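Local atomic coordinates of oxalate biosynthetic component 1 (Burkholderia thailandensis, PDB entry 5IKY), a protein that takes part in quorum sensing-dependent oxalate production as a bifunctional enzyme, pairing a serine hydrolase activity of the alpha/beta-hydrolase family with an additional lyase activity. Residues 682-685 and 686-690; 717-720 and 721-725; 847-850 and 851-855; 936-939 and 940-944. All blocks are in the same frame, centred on the assembly; numbering follows the deposited sequence.

Contact 1: residues 682-685 and 686-690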
loop_
_atom_site.group_PDB
_atom_site.type_symbol
_atom_site.label_atom_id
_atom_site.label_comp_id
_atom_site.label_asym_id
_atom_site.label_seq_id
_atom_site.Cartn_x
_atom_site.Cartn_y
_atom_site.Cartn_z
ATOM N N LEU A 682 3.908 -24.137 23.354
ATOM C CA LEU A 682 4.107 -22.689 23.267
ATOM C C LEU A 682 5.274 -22.256 22.356
ATOM O O LEU A 682 5.083 -21.389 21.502
ATOM C CB LEU A 682 4.295 -22.103 24.673
ATOM C CG LEU A 682 4.620 -20.612 24.787
ATOM C CD1 LEU A 682 3.506 -19.768 24.193
ATOM C CD2 LEU A 682 4.869 -20.234 26.241
ATOM N N PRO A 683 6.477 -22.849 22.519
ATOM C CA PRO A 683 7.576 -22.384 21.659
ATOM C C PRO A 683 7.336 -22.624 20.168
ATOM O O PRO A 683 7.818 -21.845 19.345
ATOM C CB PRO A 683 8.775 -23.207 22.143
ATOM C CG PRO A 683 8.422 -23.617 23.527
ATOM C CD PRO A 683 6.947 -23.854 23.492
ATOM N N LEU A 684 6.607 -23.681 19.828
ATOM C CA LEU A 684 6.291 -23.959 18.431
ATOM C C LEU A 684 5.374 -22.879 17.863
ATOM O O LEU A 684 5.547 -22.441 16.725
ATOM C CB LEU A 684 5.650 -25.340 18.284
ATOM C CG LEU A 684 5.145 -25.733 16.891
ATOM C CD1 LEU A 684 6.209 -25.496 15.830
ATOM C CD2 LEU A 684 4.714 -27.190 16.888
ATOM N N ARG A 685 4.404 -22.445 18.662
ATOM C CA ARG A 685 3.484 -21.400 18.231
ATOM C C ARG A 685 4.227 -20.080 18.072
ATOM O O ARG A 685 3.889 -19.268 17.207
ATOM C CB ARG A 685 2.325 -21.249 19.221
ATOM C CG ARG A 685 1.514 -22.523 19.427
ATOM C CD ARG A 685 0.142 -22.234 20.028
ATOM N NE ARG A 685 0.233 -21.595 21.338
ATOM C CZ ARG A 685 0.295 -22.255 22.490
ATOM N NH1 ARG A 685 0.280 -23.580 22.499
ATOM N NH2 ARG A 685 0.378 -21.586 23.633
ATOM N N CYS A 686 5.246 -19.875 18.902
ATOM C CA CYS A 686 6.059 -18.667 18.829
ATOM C C CYS A 686 6.863 -18.634 17.538
ATOM O O CYS A 686 6.921 -17.606 16.860
ATOM C CB CYS A 686 6.999 -18.571 20.030
ATOM S SG CYS A 686 8.121 -17.147 19.976
ATOM N N LEU A 687 7.484 -19.764 17.210
ATOM C CA LEU A 687 8.264 -19.890 15.983
ATOM C C LEU A 687 7.403 -19.611 14.758
ATOM O O LEU A 687 7.832 -18.920 13.832
ATOM C CB LEU A 687 8.883 -21.285 15.878
ATOM C CG LEU A 687 9.990 -21.628 16.875
ATOM C CD1 LEU A 687 10.334 -23.105 16.799
ATOM C CD2 LEU A 687 11.219 -20.777 16.620
ATOM N N GLU A 688 6.188 -20.153 14.762
ATOM C CA GLU A 688 5.251 -19.953 13.662
ATOM C C GLU A 688 4.892 -18.482 13.520
ATOM O O GLU A 688 4.710 -17.981 12.412
ATOM C CB GLU A 688 3.983 -20.786 13.869
ATOM C CG GLU A 688 4.165 -22.279 13.636
ATOM C CD GLU A 688 2.846 -23.031 13.628
ATOM O OE1 GLU A 688 1.827 -22.456 14.066
ATOM O OE2 GLU A 688 2.829 -24.198 13.180
ATOM N N TYR A 689 4.793 -17.796 14.652
ATOM C CA TYR A 689 4.519 -16.367 14.662
ATOM C C TYR A 689 5.690 -15.583 14.075
ATOM O O TYR A 689 5.501 -14.717 13.222
ATOM C CB TYR A 689 4.217 -15.894 16.087
ATOM C CG TYR A 689 4.190 -14.390 16.252
ATOM C CD1 TYR A 689 3.159 -13.633 15.714
ATOM C CD2 TYR A 689 5.188 -13.732 16.958
ATOM C CE1 TYR A 689 3.128 -12.258 15.865
ATOM C CE2 TYR A 689 5.165 -12.359 17.116
ATOM C CZ TYR A 689 4.132 -11.628 16.568
ATOM O OH TYR A 689 4.105 -10.263 16.723
ATOM N N LEU A 690 6.899 -15.905 14.528
ATOM C CA LEU A 690 8.100 -15.192 14.100
ATOM C C LEU A 690 8.320 -15.243 12.589
ATOM O O LEU A 690 8.604 -14.220 11.969
ATOM C CB LEU A 690 9.330 -15.750 14.815
ATOM C CG LEU A 690 9.500 -15.350 16.281
ATOM C CD1 LEU A 690 10.686 -16.075 16.896
ATOM C CD2 LEU A 690 9.665 -13.843 16.407
#
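Leu-682 O takes the N-H of Cys-686 at 3.0 Å, and Pro-683 to Leu-687, Leu-684 to Glu-688 and Arg-685 to Tyr-689 repeat the same i to i+4 step, giving regular alpha-helix over nine residues. The side chains of the second turn settle on the carbonyls of the first. Leu-687 places CG 3.3 Å from Pro-683 O, and Glu-688 does likewise, with CG 3.4 Å from Leu-684 O. Leu-684 CD1 comes alongside the aliphatic part of Glu-688, 4.4 Å from its CG. The carboxylate beyond belongs to another pairing, for Glu-688 OE2 forms a salt bridge with Lys-680, just ahead of the helix.

Arg-685 runs the other way. A bend at chi3 (-61°) turns its guanidinium back along the helix, so that one face sits over Leu-682, whose CA lies 3.8 Å above the plane and toward its rim. A salt bridge from NH2 to Glu-572 and a weak hydrogen bond from NH1 to Lys-680 O help fix the rotation of the group. Pro-683, lying in the first turn, has no N-H to satisfy. Cys-686 and Tyr-689 face Tyr-568, while Leu-684 and Leu-687 pack on helix 715-734. This is a short helix of the cap domain, lying between helices 562-579 and 715-734, with Arg-685 linking it to the former.

Contact 2: residues 717-720 and 721-725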
loop_
_atom_site.group_PDB
_atom_site.type_symbol
_atom_site.label_atom_id
_atom_site.label_comp_id
_atom_site.label_asym_id
_atom_site.label_seq_id
_atom_site.Cartn_x
_atom_site.Cartn_y
_atom_site.Cartn_z
ATOM N N ALA A 717 19.638 -16.569 7.125
ATOM C CA ALA A 717 20.187 -17.426 8.172
ATOM C C ALA A 717 19.226 -17.524 9.352
ATOM O O ALA A 717 19.019 -18.604 9.906
ATOM C CB ALA A 717 21.539 -16.907 8.632
ATOM N N THR A 718 18.639 -16.392 9.728
ATOM C CA THR A 718 17.675 -16.356 10.820
ATOM C C THR A 718 16.460 -17.220 10.499
ATOM O O THR A 718 15.994 -17.990 11.339
ATOM C CB THR A 718 17.207 -14.920 11.120
ATOM O OG1 THR A 718 18.345 -14.067 11.286
ATOM C CG2 THR A 718 16.366 -14.887 12.384
ATOM N N MET A 719 15.955 -17.094 9.275
ATOM C CA MET A 719 14.793 -17.863 8.847
ATOM C C MET A 719 15.130 -19.350 8.772
ATOM O O MET A 719 14.311 -20.200 9.123
ATOM C CB MET A 719 14.280 -17.358 7.495
ATOM C CG MET A 719 13.720 -15.941 7.534
ATOM S SD MET A 719 12.164 -15.813 8.439
ATOM C CE MET A 719 10.994 -16.353 7.193
ATOM N N ALA A 720 16.343 -19.656 8.326
ATOM C CA ALA A 720 16.804 -21.039 8.244
ATOM C C ALA A 720 16.846 -21.681 9.628
ATOM O O ALA A 720 16.474 -22.842 9.797
ATOM C CB ALA A 720 18.173 -21.105 7.588
ATOM N N LEU A 721 17.298 -20.911 10.612
ATOM C CA LEU A 721 17.400 -21.391 11.985
ATOM C C LEU A 721 16.026 -21.562 12.622
ATOM O O LEU A 721 15.782 -22.535 13.337
ATOM C CB LEU A 721 18.249 -20.432 12.823
ATOM C CG LEU A 721 19.743 -20.433 12.499
ATOM C CD1 LEU A 721 20.459 -19.315 13.235
ATOM C CD2 LEU A 721 20.341 -21.779 12.853
ATOM N N LEU A 722 15.135 -20.611 12.361
ATOM C CA LEU A 722 13.781 -20.660 12.901
ATOM C C LEU A 722 13.019 -21.877 12.389
ATOM O O LEU A 722 12.361 -22.576 13.160
ATOM C CB LEU A 722 13.018 -19.382 12.553
ATOM C CG LEU A 722 13.465 -18.122 13.293
ATOM C CD1 LEU A 722 12.682 -16.908 12.815
ATOM C CD2 LEU A 722 13.310 -18.317 14.789
ATOM N N TYR A 723 13.110 -22.128 11.087
ATOM C CA TYR A 723 12.443 -23.283 10.493
ATOM C C TYR A 723 13.116 -24.588 10.902
ATOM O O TYR A 723 12.485 -25.641 10.906
ATOM C CB TYR A 723 12.404 -23.163 8.970
ATOM C CG TYR A 723 11.211 -22.383 8.469
ATOM C CD1 TYR A 723 9.921 -22.854 8.675
ATOM C CD2 TYR A 723 11.371 -21.179 7.793
ATOM C CE1 TYR A 723 8.823 -22.147 8.230
ATOM C CE2 TYR A 723 10.277 -20.466 7.338
ATOM C CZ TYR A 723 9.005 -20.958 7.557
ATOM O OH TYR A 723 7.908 -20.260 7.109
ATOM N N HIS A 724 14.399 -24.512 11.241
ATOM C CA HIS A 724 15.123 -25.668 11.755
ATOM C C HIS A 724 14.485 -26.150 13.053
ATOM O O HIS A 724 14.177 -27.332 13.205
ATOM C CB HIS A 724 16.596 -25.324 11.979
ATOM C CG HIS A 724 17.441 -26.493 12.379
ATOM N ND1 HIS A 724 17.327 -27.115 13.604
ATOM C CD2 HIS A 724 18.424 -27.146 11.717
ATOM C CE1 HIS A 724 18.198 -28.106 13.675
ATOM N NE2 HIS A 724 18.877 -28.146 12.543
ATOM N N ALA A 725 14.287 -25.223 13.985
ATOM C CA ALA A 725 13.646 -25.539 15.253
ATOM C C ALA A 725 12.185 -25.911 15.034
ATOM O O ALA A 725 11.641 -26.774 15.724
ATOM C CB ALA A 725 13.758 -24.365 16.214
#
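Bends of the same sense at chi2 (-70°) and chi3 (-81°) coil the Met-719 side chain so that its methyl arrives beside Tyr-723, one helical turn on. The two side chains run alongside each other and point the same way, with Met-719 CE 4.2 Å from Tyr-723 CE2. Behind them the backbone is close too: Tyr-723 N donates to Met-719 O at 3.0 Å, and the ring atom CD2 of Tyr-723 lies 3.4 Å from that same oxygen, which approaches the ring obliquely.

On other sides of the helix, leucines rest on the carbonyls of the preceding turn. Leu-721 CG is 3.3 Å from Ala-717 O, and Leu-722 CG is 3.2 Å from Thr-718 O. Leu-722 CD1 also meets the methyl CG2 of Thr-718 at 4.2 Å, while the hydroxyl OG1 of Thr-718 goes back to Arg-714 O. Ala-720 O carries a double load: it takes the N-H of His-724 at 3.0 Å, in a rather bent bond (135°), and is also hydrogen-bonded by His-854 ND1 from helix 849-860.

Met-719 and Ala-720 touch Phe-857 of that helix as well, whereas Leu-722 faces helix 682-690 and Leu-721 faces helix 554-560. What results is a buried alpha-helix of the cap, packed on its sides by other helices and meeting the alpha/beta-hydrolase part.

Contact 3: residues 847-850 and 851-855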
loop_
_atom_site.group_PDB
_atom_site.type_symbol
_atom_site.label_atom_id
_atom_site.label_comp_id
_atom_site.label_asym_id
_atom_site.label_seq_id
_atom_site.Cartn_x
_atom_site.Cartn_y
_atom_site.Cartn_z
ATOM N N VAL A 847 10.125 -36.179 5.837
ATOM C CA VAL A 847 10.293 -34.898 5.162
ATOM C C VAL A 847 8.989 -34.105 5.168
ATOM O O VAL A 847 8.006 -34.506 4.546
ATOM C CB VAL A 847 10.764 -35.079 3.706
ATOM C CG1 VAL A 847 10.816 -33.737 2.993
ATOM C CG2 VAL A 847 12.121 -35.764 3.667
ATOM N N ILE A 848 8.988 -32.984 5.881
ATOM C CA ILE A 848 7.817 -32.115 5.942
ATOM C C ILE A 848 8.113 -30.746 5.339
ATOM O O ILE A 848 9.218 -30.496 4.854
ATOM C CB ILE A 848 7.316 -31.932 7.387
ATOM C CG1 ILE A 848 8.452 -31.444 8.289
ATOM C CG2 ILE A 848 6.736 -33.235 7.915
ATOM C CD1 ILE A 848 8.026 -31.188 9.717
ATOM N N GLU A 849 7.119 -29.866 5.374
ATOM C CA GLU A 849 7.229 -28.549 4.758
ATOM C C GLU A 849 8.384 -27.735 5.341
ATOM O O GLU A 849 9.142 -27.105 4.603
ATOM C CB GLU A 849 5.913 -27.783 4.914
ATOM C CG GLU A 849 6.066 -26.273 4.836
ATOM C CD GLU A 849 4.879 -25.524 5.419
ATOM O OE1 GLU A 849 4.852 -25.314 6.652
ATOM O OE2 GLU A 849 3.980 -25.137 4.644
ATOM N N ALA A 850 8.527 -27.770 6.663
ATOM C CA ALA A 850 9.585 -27.024 7.338
ATOM C C ALA A 850 10.971 -27.509 6.922
ATOM O O ALA A 850 11.931 -26.739 6.928
ATOM C CB ALA A 850 9.420 -27.122 8.849
ATOM N N SER A 851 11.070 -28.788 6.566
ATOM C CA SER A 851 12.328 -29.355 6.095
ATOM C C SER A 851 12.763 -28.678 4.799
ATOM O O SER A 851 13.932 -28.340 4.623
ATOM C CB SER A 851 12.199 -30.866 5.879
ATOM O OG SER A 851 11.628 -31.507 7.007
ATOM N N MET A 852 11.807 -28.482 3.896
ATOM C CA MET A 852 12.085 -27.873 2.602
ATOM C C MET A 852 12.311 -26.370 2.734
ATOM O O MET A 852 13.131 -25.791 2.022
ATOM C CB MET A 852 10.941 -28.152 1.624
ATOM C CG MET A 852 10.643 -29.635 1.400
ATOM S SD MET A 852 11.851 -30.485 0.363
ATOM C CE MET A 852 13.021 -31.092 1.578
ATOM N N LEU A 853 11.575 -25.745 3.647
ATOM C CA LEU A 853 11.719 -24.316 3.893
ATOM C C LEU A 853 13.095 -24.004 4.472
ATOM O O LEU A 853 13.723 -23.015 4.096
ATOM C CB LEU A 853 10.615 -23.820 4.829
ATOM C CG LEU A 853 9.236 -23.696 4.176
ATOM C CD1 LEU A 853 8.154 -23.450 5.203
ATOM C CD2 LEU A 853 9.246 -22.577 3.172
ATOM N N HIS A 854 13.562 -24.848 5.386
ATOM C CA HIS A 854 14.899 -24.685 5.944
ATOM C C HIS A 854 15.952 -24.793 4.853
ATOM O O HIS A 854 16.851 -23.960 4.761
ATOM C CB HIS A 854 15.179 -25.724 7.027
ATOM C CG HIS A 854 16.626 -25.828 7.391
ATOM N ND1 HIS A 854 17.243 -24.941 8.248
ATOM C CD2 HIS A 854 17.584 -26.701 7.000
ATOM C CE1 HIS A 854 18.517 -25.269 8.375
ATOM N NE2 HIS A 854 18.749 -26.333 7.628
ATOM N N ASN A 855 15.832 -25.832 4.034
ATOM C CA ASN A 855 16.729 -26.043 2.906
ATOM C C ASN A 855 16.765 -24.825 1.992
ATOM O O ASN A 855 17.828 -24.397 1.540
ATOM C CB ASN A 855 16.302 -27.281 2.118
ATOM C CG ASN A 855 17.176 -27.528 0.911
ATOM O OD1 ASN A 855 16.770 -27.284 -0.225
ATOM N ND2 ASN A 855 18.386 -28.012 1.150
#
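Among the flat groups, the carboxylate of Glu-849 has Leu-853 to one side of its plane, with Leu-853 CD1 3.9 Å from Glu-849 CD; its OE2 keeps a long, weak ion pair with Arg-999. The His-854 imidazole swings out of the contact to stand edge-to-face with His-724, its ND1 hydrogen-bonded to Ala-720 O, leaving CB 3.4 Å from Ala-850 O. The aliphatic part of Glu-849 is nearer still to Leu-853, the two side chains crossing at a slant with CG 3.5 Å from Leu-853 CD1.

The start of the helix is closed by side chains. Ile-848 holds the N-cap position, and its N-H donates to Ser-851 OG at 3.2 Å in a fairly straight bond (159°). With OG lying beside its own backbone N (chi1 -50°), Ser-851 is set for this reach, which makes one half of a capping box. Isoleucine cannot supply the other half; Glu-612 OE2, from outside, accepts a different N-H of the first turn, that of Glu-849. One residue further out, Val-847 CG1 meets Met-852 CE at 3.7 Å, the side chains at about a right angle: a hydrophobic staple across the cap. Proper helical bonding follows, with Leu-853 N to Glu-849 O at 2.9 Å.

Helix 849-860 thus begins between two others: Ile-848, Ser-851 and Leu-853 lie on helix 715-734, and Val-847 and Met-852 on Glu-871 of helix 870-879.

Contact 4: residues 936-939 and 940-944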
loop_
_atom_site.group_PDB
_atom_site.type_symbol
_atom_site.label_atom_id
_atom_site.label_comp_id
_atom_site.label_asym_id
_atom_site.label_seq_id
_atom_site.Cartn_x
_atom_site.Cartn_y
_atom_site.Cartn_z
ATOM N N SER A 936 9.517 -23.777 -4.095
ATOM C CA SER A 936 10.875 -24.163 -3.726
ATOM C C SER A 936 11.591 -24.876 -4.869
ATOM O O SER A 936 12.725 -25.325 -4.713
ATOM C CB SER A 936 10.856 -25.060 -2.485
ATOM O OG SER A 936 9.993 -26.169 -2.675
ATOM N N GLY A 937 10.920 -24.974 -6.013
ATOM C CA GLY A 937 11.471 -25.649 -7.173
ATOM C C GLY A 937 12.762 -25.027 -7.667
ATOM O O GLY A 937 13.680 -25.732 -8.087
ATOM N N ILE A 938 12.838 -23.702 -7.611
ATOM C CA ILE A 938 14.031 -22.993 -8.057
ATOM C C ILE A 938 15.221 -23.307 -7.144
ATOM O O ILE A 938 16.374 -23.281 -7.579
ATOM C CB ILE A 938 13.790 -21.461 -8.115
ATOM C CG1 ILE A 938 14.995 -20.745 -8.731
ATOM C CG2 ILE A 938 13.469 -20.904 -6.735
ATOM C CD1 ILE A 938 15.367 -21.257 -10.103
ATOM N N ALA A 939 14.935 -23.626 -5.886
ATOM C CA ALA A 939 15.978 -23.984 -4.931
ATOM C C ALA A 939 16.533 -25.371 -5.230
ATOM O O ALA A 939 17.747 -25.578 -5.238
ATOM C CB ALA A 939 15.443 -23.924 -3.510
ATOM N N THR A 940 15.630 -26.317 -5.471
ATOM C CA THR A 940 16.011 -27.685 -5.800
ATOM C C THR A 940 16.852 -27.705 -7.072
ATOM O O THR A 940 17.816 -28.463 -7.181
ATOM C CB THR A 940 14.769 -28.588 -5.978
ATOM O OG1 THR A 940 14.030 -28.640 -4.751
ATOM C CG2 THR A 940 15.177 -30.000 -6.376
ATOM N N ALA A 941 16.485 -26.851 -8.023
ATOM C CA ALA A 941 17.183 -26.760 -9.301
ATOM C C ALA A 941 18.633 -26.320 -9.133
ATOM O O ALA A 941 19.543 -26.939 -9.681
ATOM C CB ALA A 941 16.452 -25.806 -10.224
ATOM N N GLN A 942 18.845 -25.247 -8.377
ATOM C CA GLN A 942 20.188 -24.720 -8.164
ATOM C C GLN A 942 21.049 -25.686 -7.356
ATOM O O GLN A 942 22.276 -25.646 -7.434
ATOM C CB GLN A 942 20.127 -23.361 -7.467
ATOM C CG GLN A 942 20.026 -22.186 -8.426
ATOM C CD GLN A 942 19.703 -20.887 -7.720
ATOM O OE1 GLN A 942 20.308 -19.850 -7.995
ATOM N NE2 GLN A 942 18.738 -20.935 -6.808
ATOM N N GLN A 943 20.404 -26.555 -6.584
ATOM C CA GLN A 943 21.127 -27.582 -5.847
ATOM C C GLN A 943 21.580 -28.697 -6.787
ATOM O O GLN A 943 22.543 -29.406 -6.497
ATOM C CB GLN A 943 20.264 -28.147 -4.717
ATOM C CG GLN A 943 20.172 -27.227 -3.509
ATOM C CD GLN A 943 19.142 -27.688 -2.497
ATOM O OE1 GLN A 943 19.417 -28.548 -1.662
ATOM N NE2 GLN A 943 17.948 -27.109 -2.562
ATOM N N LEU A 944 20.887 -28.846 -7.913
ATOM C CA LEU A 944 21.305 -29.802 -8.935
ATOM C C LEU A 944 22.539 -29.277 -9.658
ATOM O O LEU A 944 23.434 -30.042 -10.021
ATOM C CB LEU A 944 20.185 -30.071 -9.944
ATOM C CG LEU A 944 18.824 -30.551 -9.437
ATOM C CD1 LEU A 944 17.980 -31.070 -10.595
ATOM C CD2 LEU A 944 18.973 -31.608 -8.356
#
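Ala-939 O is gripped twice by Gln-943, whose backbone N and side-chain NE2 both donate at 3.1 Å. They reach the oxygen from opposite faces of the carbonyl plane, NE2 standing well above it (72° out) while the oxygen stays close to the amide's own plane. Gln-943 NE2 has a second acceptor in Asn-855 OD1, and its OE1 accepts from Ser-869 N, with a weak bond to Ser-872 OG besides, so this buried amide is held at both ends.

Gln-942 works in a similar way but turns toward the loop at 979-981. Its N gives Ile-938 O the normal helical bond at 3.3 Å; NE2 adds only a weak one to that oxygen at 3.4 Å, its better partner being Asp-979 O, while OE1 takes the N-H of His-981. In the first turn Ser-936 O accepts from Thr-940 N at 3.2 Å, and Gly-937 O from Ala-941 N at 3.0 Å. Ser-936 OG is hydrogen-bonded to Thr-786.

The helix leaves the end of central strand 929-935 within a residue or two, a tight strand-turn-helix connection consistent with the nucleophile elbow of alpha/beta hydrolases.

Overall arrangement
Along the chain the contacts come in numerical order, and in space they form a relay from the cap domain into the alpha/beta-hydrolase domain. Contacts 1 and 2, centres 12 Å apart, belong to cap helices 682-690 and 715-734, which meet through Leu-687, Leu-690, Leu-722 and Ala-725. Contact 2 lies about 10 Å, centre to centre, from contact 3 on helix 849-860, where Tyr-723 packs on Leu-853 across the cap boundary. A further 13 Å between centres leads to contact 4 on helix 937-955, beside the central sheet. Contacts 1 and 4, with centres 27 Å apart, do not touch, so helices 715-734 and 849-860 bridge the cap to the probable active-site elbow.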